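Local structure of uncharacterized protein (Bacillus cereus, 5F2H) at residues E35-I40 with A45-F50; H66-A71 with H100-L105; K151-Q156 with E306-I311; P236-W241 with T270-Q275. The protein is of unknown function but probably acts as a hydrolase, with an alpha/beta hydrolase domain preceded by a helical domain. All blocks are in the same frame, centred on the assembly; numbering follows the deposited sequence.

Contact 1. Residues E35-I40 with A45-F50; sequences EHAKGI and AQIYNF
I47 reaches from helix 44-58 to A37 and I40, the first and last residues of a type II turn that follows on helix 26-37. Its CB stays back from the other segment, and from there the side chain splits. One branch, CG2, lies anti to the backbone N and comes up against the methyl of A37, with I47 CG2 and A37 CB 4.2 Å apart. The other starts with CG1 beside the backbone N (chi1 -65°) and runs on extended to I47 CD1, 4.2 Å from I40 O. The two branches thus meet the first and last residues of the turn, which is closed by a bond of 3.1 Å from I40 N to A37 O. G39 occupies the position in this turn where positive phi suits glycine. Beyond the pair, I40 also packs on L13 of helix 10-23, while Y48 faces helix 61-74, so helix 44-58 sits between neighbours of the all-helical N-terminal domain, whose family is grouped with the TPR-like folds. No hydrogen bond crosses between 35-40 and 45-50; the contact is small and largely apolar, one methyl pair plus a methyl against a carbonyl oxygen.

Contact 2. Residues H66-A71 with H100-L105; sequences HVMKEA and HQMVQL
M102, modelled as selenomethionine, lays its bent tail over the backbone of helix 61-74 where M68 passes into K69. M102 SE sits 3.7 Å from K69 N, against main chain. On the side-chain side, M102 SE is 4.0 Å from M68 CG. The terminal CE of M102 crosses the root of K69 at a slant, M102 CE and K69 CG 3.5 Å apart. Bends at chi2 (149°) and chi3 (-122°) fold the selenoether tail into this position. M68, also a selenomethionine, is extended instead, with CG anti to the backbone N, and it slides past M102 in the opposite direction. K69 uses only the start of its aliphatic chain here; the rest stretches on, and the side chain also touches E98 near the start of helix 97-115. M68 also packs on Y52 of helix 44-58, L84 of helix 81-86 and F99 of helix 97-115, while M102 meets I72 and I73. The contact therefore joins two helices of the N-terminal domain that are separated in sequence by the short helix 81-86. It is apolar in character: with no hydrogen bond between 66-71 and 100-105, the unbranched tail of M102 on M68 and on the first methylene of K69 makes the contact, the selenium being a feature of the labelled residues.

Contact 3. Residues K151-Q156 with E306-I311; sequences KSVLDQ and EAIKYI
With chi1 at -65° in I308 and -52° in Q156, both side chains start beside their backbone N, and these torsions direct CG1 of I308 and CG of Q156 to each other. In I308 the chain then runs on extended and pushes CD1 outward from the helix as the foremost atom. In Q156 a second bend at chi2 (-59°) folds the chain back, so the aliphatic part rather than the amide faces the isoleucine. I308 CD1 lies 4.0 Å from Q156 CG, and its distance to Q156 CB is 4.1 Å, the two side chains meeting at a slant. V153 brings a methyl of its own, CG1, 4.3 Å from I308 CD1. V153 and Q156 reach the same atom because they belong to one tight backbone bend: 151-155 is 3-10 helical, and Q156 N bonds to V153 O at 3.1 Å. In the alpha/beta hydrolase fold of this domain, the bend leads from helix 143-150 into the edge strand 158-164, and helix 300-313 is the C-terminal helix packed against the parallel sheet. I308 reaches down to Y158 and I203 of two strands, while A307 and I311 rest on I229 of a third; V153 is itself seated on L160. Elsewhere on the helix, E306 hydrogen-bonds to Y256 OH and Y310 makes a cation-pi pair with K254. Next to V153, L154 turns elsewhere and packs on I124 of the second subunit.

Contact 4. Residues P236-W241 with T270-Q275; sequences PEIDEW and TQQFVQ
I238 lodges against F273 and Q272, two consecutive residues of helix 267-279. Its CD1 comes to the edge of the F273 ring, near the ring plane, with CD1 of F273 as the nearest atom. Behind it, I238 CG1 is 3.9 Å from F273 CA, so the isoleucine touches the helix backbone as well as the ring. The side chains of I238 and F273 meet at about a right angle. I238 owes this reach to CG1 lying anti to the backbone N (chi1 -166°), which turns the ethyl branch to the phenylalanine and the methyl I238 CG2 to Q272, 3.9 Å from Q272 CB. The extended chain of Q272 runs obliquely across I238, at the solvent-exposed side. In the second shell, L235 and L245 close round F273, L245 touching I238 too, while the ring also meets L215 of helix 209-219 and V257 of strand 254-260. T270, one turn back, faces that strand and hydrogen-bonds through OG1 to C266 O near the start of its helix. Thus the loop that follows strand 227-231 is laid on helix 267-279, the connection between the last two strands of the parallel sheet. No hydrogen bond joins 236-241 to 270-275, and the contact itself rests on burial of I238 against F273, with glutamine at the outer margin.

Overall arrangement
The four contacts fall into two groups at opposite ends of an elongated chain. Contact 1 closes before contact 2 opens; both precede contacts 3 and 4. Contacts 1 and 2 belong to the helical N-terminal domain, their centres 17 Å apart, and they touch where Y48 OH probably hydrogen-bonds to E70 OE2, through the successive helices 44-58 and 61-74. Contacts 3 and 4 lie in the alpha/beta hydrolase domain, 25 Å between centres; contact 4 comes between the two halves of contact 3, which brings early and late parts of that domain together. The 83 Å between centres of contacts 2 and 4 reflects the extended chain, whose N-terminal domain also meets the second subunit.

Contact 1. Residues E35-I40 with A45-F50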
loop_
_atom_site.group_PDB
_atom_site.type_symbol
_atom_site.label_atom_id
_atom_site.label_comp_id
_atom_site.label_asym_id
_atom_site.label_seq_id
_atom_site.Cartn_x
_atom_site.Cartn_y
_atom_site.Cartn_z
ATOM N N GLU B 35 -28.515 25.646 24.203
ATOM C CA GLU B 35 -27.178 26.254 24.215
ATOM C C GLU B 35 -26.071 25.524 23.435
ATOM O O GLU B 35 -25.198 26.148 22.820
ATOM C CB GLU B 35 -26.695 26.406 25.687
ATOM C CG GLU B 35 -25.265 26.955 25.827
ATOM C CD GLU B 35 -24.741 27.055 27.264
ATOM O OE1 GLU B 35 -25.520 27.339 28.198
ATOM O OE2 GLU B 35 -23.511 26.900 27.446
ATOM N N HIS B 36 -26.087 24.209 23.460
ATOM C CA HIS B 36 -25.037 23.460 22.805
ATOM C C HIS B 36 -25.297 22.969 21.398
ATOM O O HIS B 36 -24.358 22.613 20.696
ATOM C CB HIS B 36 -24.657 22.301 23.713
ATOM C CG HIS B 36 -24.156 22.745 25.049
ATOM N ND1 HIS B 36 -24.986 22.903 26.139
ATOM C CD2 HIS B 36 -22.918 23.105 25.460
ATOM C CE1 HIS B 36 -24.278 23.325 27.171
ATOM N NE2 HIS B 36 -23.020 23.451 26.787
ATOM N N ALA B 37 -26.553 22.961 20.970
ATOM C CA ALA B 37 -26.892 22.488 19.628
ATOM C C ALA B 37 -26.326 23.378 18.539
ATOM O O ALA B 37 -25.978 22.894 17.472
ATOM C CB ALA B 37 -28.401 22.368 19.467
ATOM N N LYS B 38 -26.235 24.673 18.817
ATOM C CA LYS B 38 -25.720 25.640 17.837
ATOM C C LYS B 38 -24.388 25.305 17.185
ATOM O O LYS B 38 -23.355 25.237 17.851
ATOM C CB LYS B 38 -25.616 27.067 18.395
ATOM C CG LYS B 38 -26.896 27.622 19.002
ATOM C CD LYS B 38 -26.945 29.145 19.008
ATOM C CE LYS B 38 -27.075 29.681 17.583
ATOM N NZ LYS B 38 -27.141 31.166 17.503
ATOM N N GLY B 39 -24.444 25.124 15.865
ATOM C CA GLY B 39 -23.280 24.831 15.052
ATOM C C GLY B 39 -23.054 23.374 14.746
ATOM O O GLY B 39 -22.448 23.042 13.730
ATOM N N ILE B 40 -23.549 22.503 15.619
ATOM C CA ILE B 40 -23.368 21.059 15.457
ATOM C C ILE B 40 -24.095 20.481 14.247
ATOM O O ILE B 40 -25.307 20.623 14.099
ATOM C CB ILE B 40 -23.766 20.286 16.743
ATOM C CG1 ILE B 40 -22.821 20.684 17.888
ATOM C CG2 ILE B 40 -23.680 18.793 16.507
ATOM C CD1 ILE B 40 -23.117 20.055 19.231
ATOM N N ALA B 45 -33.364 16.985 11.967
ATOM C CA ALA B 45 -34.655 16.406 12.302
ATOM C C ALA B 45 -34.591 15.825 13.699
ATOM O O ALA B 45 -35.415 16.132 14.537
ATOM C CB ALA B 45 -35.027 15.342 11.289
ATOM N N GLN B 46 -33.564 15.032 13.954
ATOM C CA GLN B 46 -33.354 14.422 15.249
ATOM C C GLN B 46 -33.118 15.465 16.324
ATOM O O GLN B 46 -33.560 15.301 17.461
ATOM C CB GLN B 46 -32.144 13.500 15.165
ATOM C CG GLN B 46 -31.828 12.693 16.426
ATOM C CD GLN B 46 -32.941 11.736 16.849
ATOM O OE1 GLN B 46 -34.091 12.138 17.010
ATOM N NE2 GLN B 46 -32.566 10.492 17.150
ATOM N N ILE B 47 -32.395 16.535 15.974
ATOM C CA ILE B 47 -32.133 17.624 16.919
ATOM C C ILE B 47 -33.439 18.345 17.255
ATOM O O ILE B 47 -33.690 18.667 18.423
ATOM C CB ILE B 47 -31.080 18.598 16.392
ATOM C CG1 ILE B 47 -29.740 17.874 16.270
ATOM C CG2 ILE B 47 -30.895 19.770 17.343
ATOM C CD1 ILE B 47 -28.661 18.711 15.624
ATOM N N TYR B 48 -34.276 18.602 16.257
ATOM C CA TYR B 48 -35.559 19.257 16.533
ATOM C C TYR B 48 -36.470 18.392 17.367
ATOM O O TYR B 48 -37.176 18.908 18.230
ATOM C CB TYR B 48 -36.317 19.673 15.268
ATOM C CG TYR B 48 -35.764 20.899 14.580
ATOM C CD1 TYR B 48 -36.104 22.164 15.028
ATOM C CD2 TYR B 48 -34.961 20.800 13.457
ATOM C CE1 TYR B 48 -35.637 23.295 14.398
ATOM C CE2 TYR B 48 -34.481 21.931 12.819
ATOM C CZ TYR B 48 -34.830 23.175 13.288
ATOM O OH TYR B 48 -34.364 24.310 12.668
ATOM N N ASN B 49 -36.487 17.088 17.093
ATOM C CA ASN B 49 -37.342 16.194 17.832
ATOM C C ASN B 49 -36.956 16.362 19.272
ATOM O O ASN B 49 -37.810 16.656 20.107
ATOM C CB ASN B 49 -37.196 14.750 17.366
ATOM C CG ASN B 49 -38.159 13.808 18.062
ATOM O OD1 ASN B 49 -39.100 14.228 18.739
ATOM N ND2 ASN B 49 -37.956 12.521 17.859
ATOM N N PHE B 50 -35.667 16.229 19.574
ATOM C CA PHE B 50 -35.221 16.419 20.964
ATOM C C PHE B 50 -35.688 17.744 21.555
ATOM O O PHE B 50 -36.235 17.775 22.666
ATOM C CB PHE B 50 -33.714 16.269 21.109
ATOM C CG PHE B 50 -33.248 14.839 21.248
ATOM C CD1 PHE B 50 -33.277 13.954 20.179
ATOM C CD2 PHE B 50 -32.684 14.410 22.437
ATOM C CE1 PHE B 50 -32.841 12.642 20.324
ATOM C CE2 PHE B 50 -32.228 13.109 22.576
ATOM C CZ PHE B 50 -32.315 12.221 21.520
#

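Contact 2. Residues H66-A71 with H100-L105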
loop_
_atom_site.group_PDB
_atom_site.type_symbol
_atom_site.label_atom_id
_atom_site.label_comp_id
_atom_site.label_asym_id
_atom_site.label_seq_id
_atom_site.Cartn_x
_atom_site.Cartn_y
_atom_site.Cartn_z
ATOM N N HIS B 66 -43.955 26.040 18.217
ATOM C CA HIS B 66 -43.198 26.696 17.133
ATOM C C HIS B 66 -41.922 25.915 16.753
ATOM O O HIS B 66 -41.454 25.981 15.616
ATOM C CB HIS B 66 -42.979 28.195 17.332
ATOM C CG HIS B 66 -42.430 28.566 18.665
ATOM N ND1 HIS B 66 -43.210 29.101 19.667
ATOM C CD2 HIS B 66 -41.182 28.456 19.174
ATOM C CE1 HIS B 66 -42.458 29.334 20.728
ATOM N NE2 HIS B 66 -41.226 28.942 20.458
ATOM N N VAL B 67 -41.386 25.131 17.688
ATOM C CA VAL B 67 -40.212 24.312 17.400
ATOM C C VAL B 67 -40.708 23.282 16.401
ATOM O O VAL B 67 -40.131 23.107 15.339
ATOM C CB VAL B 67 -39.661 23.611 18.655
ATOM C CG1 VAL B 67 -38.495 22.695 18.305
ATOM C CG2 VAL B 67 -39.207 24.628 19.675
HETATM N N MSE B 68 -41.819 22.639 16.748
HETATM C CA MSE B 68 -42.454 21.633 15.910
HETATM C C MSE B 68 -42.754 22.238 14.570
HETATM O O MSE B 68 -42.285 21.733 13.547
HETATM C CB MSE B 68 -43.706 21.139 16.626
HETATM C CG MSE B 68 -44.099 19.753 16.156
HETATM SE SE MSE B 68 -45.205 18.864 17.520
HETATM C CE MSE B 68 -45.273 17.102 16.647
ATOM N N LYS B 69 -43.487 23.350 14.553
ATOM C CA LYS B 69 -43.823 24.031 13.286
ATOM C C LYS B 69 -42.624 24.223 12.397
ATOM O O LYS B 69 -42.649 23.872 11.228
ATOM C CB LYS B 69 -44.427 25.417 13.512
ATOM C CG LYS B 69 -45.823 25.454 14.098
ATOM C CD LYS B 69 -46.293 26.891 14.285
ATOM C CE LYS B 69 -47.727 26.940 14.793
ATOM N NZ LYS B 69 -48.195 28.335 15.022
ATOM N N GLU B 70 -41.574 24.798 12.946
ATOM C CA GLU B 70 -40.389 25.035 12.153
ATOM C C GLU B 70 -39.937 23.745 11.475
ATOM O O GLU B 70 -39.957 23.630 10.246
ATOM C CB GLU B 70 -39.289 25.624 13.028
ATOM C CG GLU B 70 -38.007 25.924 12.286
ATOM C CD GLU B 70 -36.966 26.569 13.190
ATOM O OE1 GLU B 70 -37.360 27.433 13.999
ATOM O OE2 GLU B 70 -35.753 26.261 13.068
ATOM N N ALA B 71 -39.581 22.767 12.296
ATOM C CA ALA B 71 -39.118 21.467 11.831
ATOM C C ALA B 71 -39.944 20.863 10.710
ATOM O O ALA B 71 -39.418 20.478 9.666
ATOM C CB ALA B 71 -39.131 20.498 13.001
ATOM N N HIS B 100 -52.524 18.733 15.193
ATOM C CA HIS B 100 -53.131 17.728 14.313
ATOM C C HIS B 100 -52.672 17.967 12.885
ATOM O O HIS B 100 -52.491 17.019 12.130
ATOM C CB HIS B 100 -54.656 17.684 14.442
ATOM C CG HIS B 100 -55.117 17.375 15.832
ATOM N ND1 HIS B 100 -55.693 18.321 16.651
ATOM C CD2 HIS B 100 -54.938 16.276 16.603
ATOM C CE1 HIS B 100 -55.938 17.788 17.834
ATOM N NE2 HIS B 100 -55.474 16.552 17.837
ATOM N N GLN B 101 -52.457 19.232 12.534
ATOM C CA GLN B 101 -51.975 19.586 11.208
ATOM C C GLN B 101 -50.623 18.944 10.932
ATOM O O GLN B 101 -50.352 18.456 9.827
ATOM C CB GLN B 101 -51.768 21.088 11.113
ATOM C CG GLN B 101 -51.156 21.530 9.790
ATOM C CD GLN B 101 -50.830 23.002 9.776
ATOM O OE1 GLN B 101 -50.994 23.696 10.781
ATOM N NE2 GLN B 101 -50.332 23.482 8.648
HETATM N N MSE B 102 -49.746 19.008 11.924
HETATM C CA MSE B 102 -48.424 18.440 11.763
HETATM C C MSE B 102 -48.531 16.954 11.666
HETATM O O MSE B 102 -47.958 16.354 10.764
HETATM C CB MSE B 102 -47.465 18.996 12.782
HETATM C CG MSE B 102 -46.914 20.244 12.100
HETATM SE SE MSE B 102 -46.501 21.519 13.510
HETATM C CE MSE B 102 -47.717 22.845 12.687
ATOM N N VAL B 103 -49.293 16.351 12.567
ATOM C CA VAL B 103 -49.492 14.903 12.562
ATOM C C VAL B 103 -49.867 14.419 11.170
ATOM O O VAL B 103 -49.218 13.551 10.581
ATOM C CB VAL B 103 -50.639 14.507 13.508
ATOM C CG1 VAL B 103 -51.074 13.064 13.287
ATOM C CG2 VAL B 103 -50.261 14.748 14.958
ATOM N N GLN B 104 -50.893 15.042 10.619
ATOM C CA GLN B 104 -51.363 14.646 9.318
ATOM C C GLN B 104 -50.316 14.915 8.248
ATOM O O GLN B 104 -50.194 14.162 7.287
ATOM C CB GLN B 104 -52.639 15.383 8.931
ATOM C CG GLN B 104 -53.494 14.474 8.093
ATOM C CD GLN B 104 -53.981 13.323 8.964
ATOM O OE1 GLN B 104 -54.180 13.505 10.175
ATOM N NE2 GLN B 104 -54.206 12.158 8.371
ATOM N N LEU B 105 -49.595 16.015 8.392
ATOM C CA LEU B 105 -48.595 16.360 7.421
ATOM C C LEU B 105 -47.500 15.318 7.449
ATOM O O LEU B 105 -47.071 14.857 6.396
ATOM C CB LEU B 105 -48.096 17.783 7.654
ATOM C CG LEU B 105 -47.081 18.364 6.668
ATOM C CD1 LEU B 105 -47.503 18.184 5.216
ATOM C CD2 LEU B 105 -46.859 19.835 7.011
#

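Contact 3. Residues K151-Q156 with E306-I311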
loop_
_atom_site.group_PDB
_atom_site.type_symbol
_atom_site.label_atom_id
_atom_site.label_comp_id
_atom_site.label_asym_id
_atom_site.label_seq_id
_atom_site.Cartn_x
_atom_site.Cartn_y
_atom_site.Cartn_z
ATOM N N LYS B 151 14.340 -8.483 -8.022
ATOM C CA LYS B 151 12.948 -8.919 -8.183
ATOM C C LYS B 151 12.185 -8.967 -6.855
ATOM O O LYS B 151 10.991 -8.650 -6.816
ATOM C CB LYS B 151 12.933 -10.315 -8.812
ATOM C CG LYS B 151 11.568 -10.831 -9.229
ATOM C CD LYS B 151 11.605 -12.294 -9.677
ATOM C CE LYS B 151 12.647 -12.562 -10.758
ATOM N NZ LYS B 151 12.517 -11.690 -11.957
ATOM N N SER B 152 12.882 -9.322 -5.773
ATOM C CA SER B 152 12.267 -9.435 -4.444
ATOM C C SER B 152 11.766 -8.144 -3.778
ATOM O O SER B 152 11.387 -8.173 -2.606
ATOM C CB SER B 152 13.213 -10.167 -3.493
ATOM O OG SER B 152 14.423 -9.465 -3.337
ATOM N N VAL B 153 11.790 -7.017 -4.484
ATOM C CA VAL B 153 11.293 -5.759 -3.911
ATOM C C VAL B 153 9.775 -5.688 -4.018
ATOM O O VAL B 153 9.146 -4.837 -3.399
ATOM C CB VAL B 153 11.872 -4.498 -4.597
ATOM C CG1 VAL B 153 13.376 -4.430 -4.396
ATOM C CG2 VAL B 153 11.504 -4.443 -6.079
ATOM N N LEU B 154 9.188 -6.557 -4.831
ATOM C CA LEU B 154 7.739 -6.574 -5.000
ATOM C C LEU B 154 7.100 -7.054 -3.692
ATOM O O LEU B 154 5.982 -6.675 -3.352
ATOM C CB LEU B 154 7.350 -7.489 -6.153
ATOM C CG LEU B 154 7.967 -7.196 -7.521
ATOM C CD1 LEU B 154 7.499 -8.242 -8.523
ATOM C CD2 LEU B 154 7.630 -5.794 -8.013
ATOM N N ASP B 155 7.848 -7.874 -2.959
ATOM C CA ASP B 155 7.417 -8.420 -1.675
ATOM C C ASP B 155 7.239 -7.312 -0.631
ATOM O O ASP B 155 6.687 -7.553 0.442
ATOM C CB ASP B 155 8.459 -9.426 -1.171
ATOM C CG ASP B 155 8.668 -10.599 -2.131
ATOM O OD1 ASP B 155 7.795 -10.834 -2.992
ATOM O OD2 ASP B 155 9.695 -11.303 -2.004
ATOM N N GLN B 156 7.733 -6.110 -0.940
ATOM C CA GLN B 156 7.630 -4.963 -0.041
ATOM C C GLN B 156 6.748 -3.887 -0.658
ATOM O O GLN B 156 6.842 -2.707 -0.328
ATOM C CB GLN B 156 9.014 -4.426 0.278
ATOM C CG GLN B 156 9.965 -5.502 0.783
ATOM C CD GLN B 156 9.485 -6.212 2.039
ATOM O OE1 GLN B 156 8.599 -5.729 2.741
ATOM N NE2 GLN B 156 10.104 -7.355 2.348
ATOM N N GLU B 306 15.992 -6.144 4.873
ATOM C CA GLU B 306 16.508 -5.244 5.922
ATOM C C GLU B 306 16.627 -3.811 5.429
ATOM O O GLU B 306 16.183 -2.882 6.075
ATOM C CB GLU B 306 17.924 -5.601 6.383
ATOM C CG GLU B 306 18.127 -6.778 7.311
ATOM C CD GLU B 306 19.577 -6.828 7.807
ATOM O OE1 GLU B 306 19.893 -7.624 8.722
ATOM O OE2 GLU B 306 20.403 -6.018 7.319
ATOM N N ALA B 307 17.306 -3.655 4.302
ATOM C CA ALA B 307 17.530 -2.350 3.701
ATOM C C ALA B 307 16.247 -1.547 3.613
ATOM O O ALA B 307 16.174 -0.422 4.078
ATOM C CB ALA B 307 18.147 -2.518 2.328
ATOM N N ILE B 308 15.222 -2.139 3.031
ATOM C CA ILE B 308 13.956 -1.450 2.899
ATOM C C ILE B 308 13.346 -1.165 4.269
ATOM O O ILE B 308 12.815 -0.074 4.496
ATOM C CB ILE B 308 13.005 -2.221 1.975
ATOM C CG1 ILE B 308 13.597 -2.231 0.562
ATOM C CG2 ILE B 308 11.626 -1.571 1.955
ATOM C CD1 ILE B 308 12.729 -2.902 -0.477
ATOM N N LYS B 309 13.414 -2.139 5.176
ATOM C CA LYS B 309 12.882 -1.951 6.532
ATOM C C LYS B 309 13.535 -0.725 7.096
ATOM O O LYS B 309 12.872 0.225 7.477
ATOM C CB LYS B 309 13.160 -3.151 7.444
ATOM C CG LYS B 309 12.301 -4.383 7.189
ATOM C CD LYS B 309 12.817 -5.597 7.949
ATOM C CE LYS B 309 12.944 -5.385 9.453
ATOM N NZ LYS B 309 13.527 -6.596 10.093
ATOM N N TYR B 310 14.857 -0.747 7.079
ATOM C CA TYR B 310 15.675 0.352 7.559
ATOM C C TYR B 310 15.301 1.678 6.922
ATOM O O TYR B 310 14.904 2.603 7.621
ATOM C CB TYR B 310 17.143 0.037 7.271
ATOM C CG TYR B 310 18.112 1.145 7.578
ATOM C CD1 TYR B 310 18.556 1.376 8.877
ATOM C CD2 TYR B 310 18.652 1.913 6.553
ATOM C CE1 TYR B 310 19.471 2.377 9.151
ATOM C CE2 TYR B 310 19.571 2.916 6.814
ATOM C CZ TYR B 310 19.977 3.148 8.111
ATOM O OH TYR B 310 20.891 4.151 8.362
ATOM N N ILE B 311 15.381 1.735 5.593
ATOM C CA ILE B 311 15.094 2.955 4.827
ATOM C C ILE B 311 13.784 3.645 5.117
ATOM O O ILE B 311 13.765 4.808 5.510
ATOM C CB ILE B 311 15.222 2.734 3.297
ATOM C CG1 ILE B 311 16.692 2.510 2.949
ATOM C CG2 ILE B 311 14.708 3.945 2.514
ATOM C CD1 ILE B 311 16.952 2.257 1.486
#

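Contact 4. Residues P236-W241 with T270-Q275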
loop_
_atom_site.group_PDB
_atom_site.type_symbol
_atom_site.label_atom_id
_atom_site.label_comp_id
_atom_site.label_asym_id
_atom_site.label_seq_id
_atom_site.Cartn_x
_atom_site.Cartn_y
_atom_site.Cartn_z
ATOM N N PRO B 236 34.806 6.286 -8.407
ATOM C CA PRO B 236 36.182 6.732 -8.640
ATOM C C PRO B 236 36.513 8.213 -8.354
ATOM O O PRO B 236 37.691 8.558 -8.231
ATOM C CB PRO B 236 36.375 6.433 -10.128
ATOM C CG PRO B 236 35.014 6.608 -10.720
ATOM C CD PRO B 236 33.997 6.394 -9.635
ATOM N N GLU B 237 35.507 9.075 -8.265
ATOM C CA GLU B 237 35.728 10.499 -8.012
ATOM C C GLU B 237 35.067 10.863 -6.705
ATOM O O GLU B 237 34.483 11.936 -6.582
ATOM C CB GLU B 237 35.033 11.315 -9.100
ATOM C CG GLU B 237 35.492 11.022 -10.519
ATOM C CD GLU B 237 34.463 11.447 -11.566
ATOM O OE1 GLU B 237 33.249 11.367 -11.272
ATOM O OE2 GLU B 237 34.850 11.773 -12.711
ATOM N N ILE B 238 35.136 9.967 -5.728
ATOM C CA ILE B 238 34.481 10.220 -4.449
ATOM C C ILE B 238 34.986 11.495 -3.772
ATOM O O ILE B 238 34.207 12.171 -3.093
ATOM C CB ILE B 238 34.564 9.007 -3.491
ATOM C CG1 ILE B 238 33.592 9.181 -2.328
ATOM C CG2 ILE B 238 35.994 8.786 -3.012
ATOM C CD1 ILE B 238 32.159 9.319 -2.784
ATOM N N ASP B 239 36.274 11.811 -3.929
ATOM C CA ASP B 239 36.816 13.033 -3.332
ATOM C C ASP B 239 36.274 14.265 -4.053
ATOM O O ASP B 239 35.874 15.236 -3.405
ATOM C CB ASP B 239 38.349 13.053 -3.315
ATOM C CG ASP B 239 38.944 12.049 -2.339
ATOM O OD1 ASP B 239 38.175 11.336 -1.647
ATOM O OD2 ASP B 239 40.190 11.992 -2.250
ATOM N N GLU B 240 36.184 14.190 -5.381
ATOM C CA GLU B 240 35.676 15.304 -6.185
ATOM C C GLU B 240 34.228 15.672 -5.860
ATOM O O GLU B 240 33.809 16.800 -6.104
ATOM C CB GLU B 240 35.785 14.973 -7.669
ATOM C CG GLU B 240 37.228 14.730 -8.094
ATOM C CD GLU B 240 37.378 14.126 -9.477
ATOM O OE1 GLU B 240 36.378 14.070 -10.232
ATOM O OE2 GLU B 240 38.514 13.709 -9.805
ATOM N N TRP B 241 33.462 14.724 -5.320
ATOM C CA TRP B 241 32.067 14.993 -4.981
ATOM C C TRP B 241 31.833 15.374 -3.522
ATOM O O TRP B 241 30.694 15.358 -3.059
ATOM C CB TRP B 241 31.127 13.836 -5.354
ATOM C CG TRP B 241 31.128 13.455 -6.821
ATOM C CD1 TRP B 241 31.327 14.295 -7.887
ATOM C CD2 TRP B 241 30.567 12.260 -7.378
ATOM N NE1 TRP B 241 31.125 13.626 -9.069
ATOM C CE2 TRP B 241 30.632 12.381 -8.787
ATOM C CE3 TRP B 241 30.088 11.061 -6.823
ATOM C CZ2 TRP B 241 30.244 11.346 -9.647
ATOM C CZ3 TRP B 241 29.700 10.039 -7.678
ATOM C CH2 TRP B 241 29.783 10.188 -9.074
ATOM N N THR B 270 34.248 1.969 -2.182
ATOM C CA THR B 270 33.069 1.773 -1.356
ATOM C C THR B 270 33.381 2.133 0.085
ATOM O O THR B 270 32.542 2.696 0.780
ATOM C CB THR B 270 32.523 0.334 -1.417
ATOM O OG1 THR B 270 32.206 -0.001 -2.771
ATOM C CG2 THR B 270 31.277 0.202 -0.549
ATOM N N GLN B 271 34.590 1.837 0.542
ATOM C CA GLN B 271 34.932 2.168 1.932
ATOM C C GLN B 271 35.234 3.663 2.064
ATOM O O GLN B 271 34.906 4.252 3.082
ATOM C CB GLN B 271 36.058 1.286 2.471
ATOM C CG GLN B 271 36.137 1.303 3.990
ATOM C CD GLN B 271 37.068 0.240 4.553
ATOM O OE1 GLN B 271 36.827 -0.300 5.637
ATOM N NE2 GLN B 271 38.092 -0.122 3.788
ATOM N N GLN B 272 35.800 4.283 1.025
ATOM C CA GLN B 272 36.082 5.730 1.052
ATOM C C GLN B 272 34.762 6.475 1.114
ATOM O O GLN B 272 34.633 7.478 1.806
ATOM C CB GLN B 272 36.788 6.197 -0.214
ATOM C CG GLN B 272 38.128 5.545 -0.482
ATOM C CD GLN B 272 38.712 5.989 -1.804
ATOM O OE1 GLN B 272 38.233 6.948 -2.409
ATOM N NE2 GLN B 272 39.747 5.289 -2.266
ATOM N N PHE B 273 33.792 5.987 0.350
ATOM C CA PHE B 273 32.479 6.589 0.313
ATOM C C PHE B 273 31.826 6.513 1.681
ATOM O O PHE B 273 31.356 7.519 2.210
ATOM C CB PHE B 273 31.651 5.922 -0.771
ATOM C CG PHE B 273 30.212 6.353 -0.801
ATOM C CD1 PHE B 273 29.868 7.636 -1.184
ATOM C CD2 PHE B 273 29.195 5.435 -0.585
ATOM C CE1 PHE B 273 28.545 8.033 -1.246
ATOM C CE2 PHE B 273 27.871 5.820 -0.658
ATOM C CZ PHE B 273 27.547 7.122 -0.995
ATOM N N VAL B 274 31.844 5.332 2.278
ATOM C CA VAL B 274 31.260 5.139 3.607
ATOM C C VAL B 274 31.918 6.072 4.626
ATOM O O VAL B 274 31.275 6.519 5.575
ATOM C CB VAL B 274 31.400 3.671 4.076
ATOM C CG1 VAL B 274 30.974 3.526 5.529
ATOM C CG2 VAL B 274 30.573 2.749 3.181
ATOM N N GLN B 275 33.210 6.334 4.443
ATOM C CA GLN B 275 33.956 7.225 5.333
ATOM C C GLN B 275 33.361 8.638 5.299
ATOM O O GLN B 275 33.131 9.246 6.342
ATOM C CB GLN B 275 35.430 7.256 4.921
ATOM C CG GLN B 275 36.312 8.183 5.731
ATOM C CD GLN B 275 36.360 7.852 7.213
ATOM O OE1 GLN B 275 35.746 6.894 7.684
ATOM N NE2 GLN B 275 37.107 8.661 7.960
#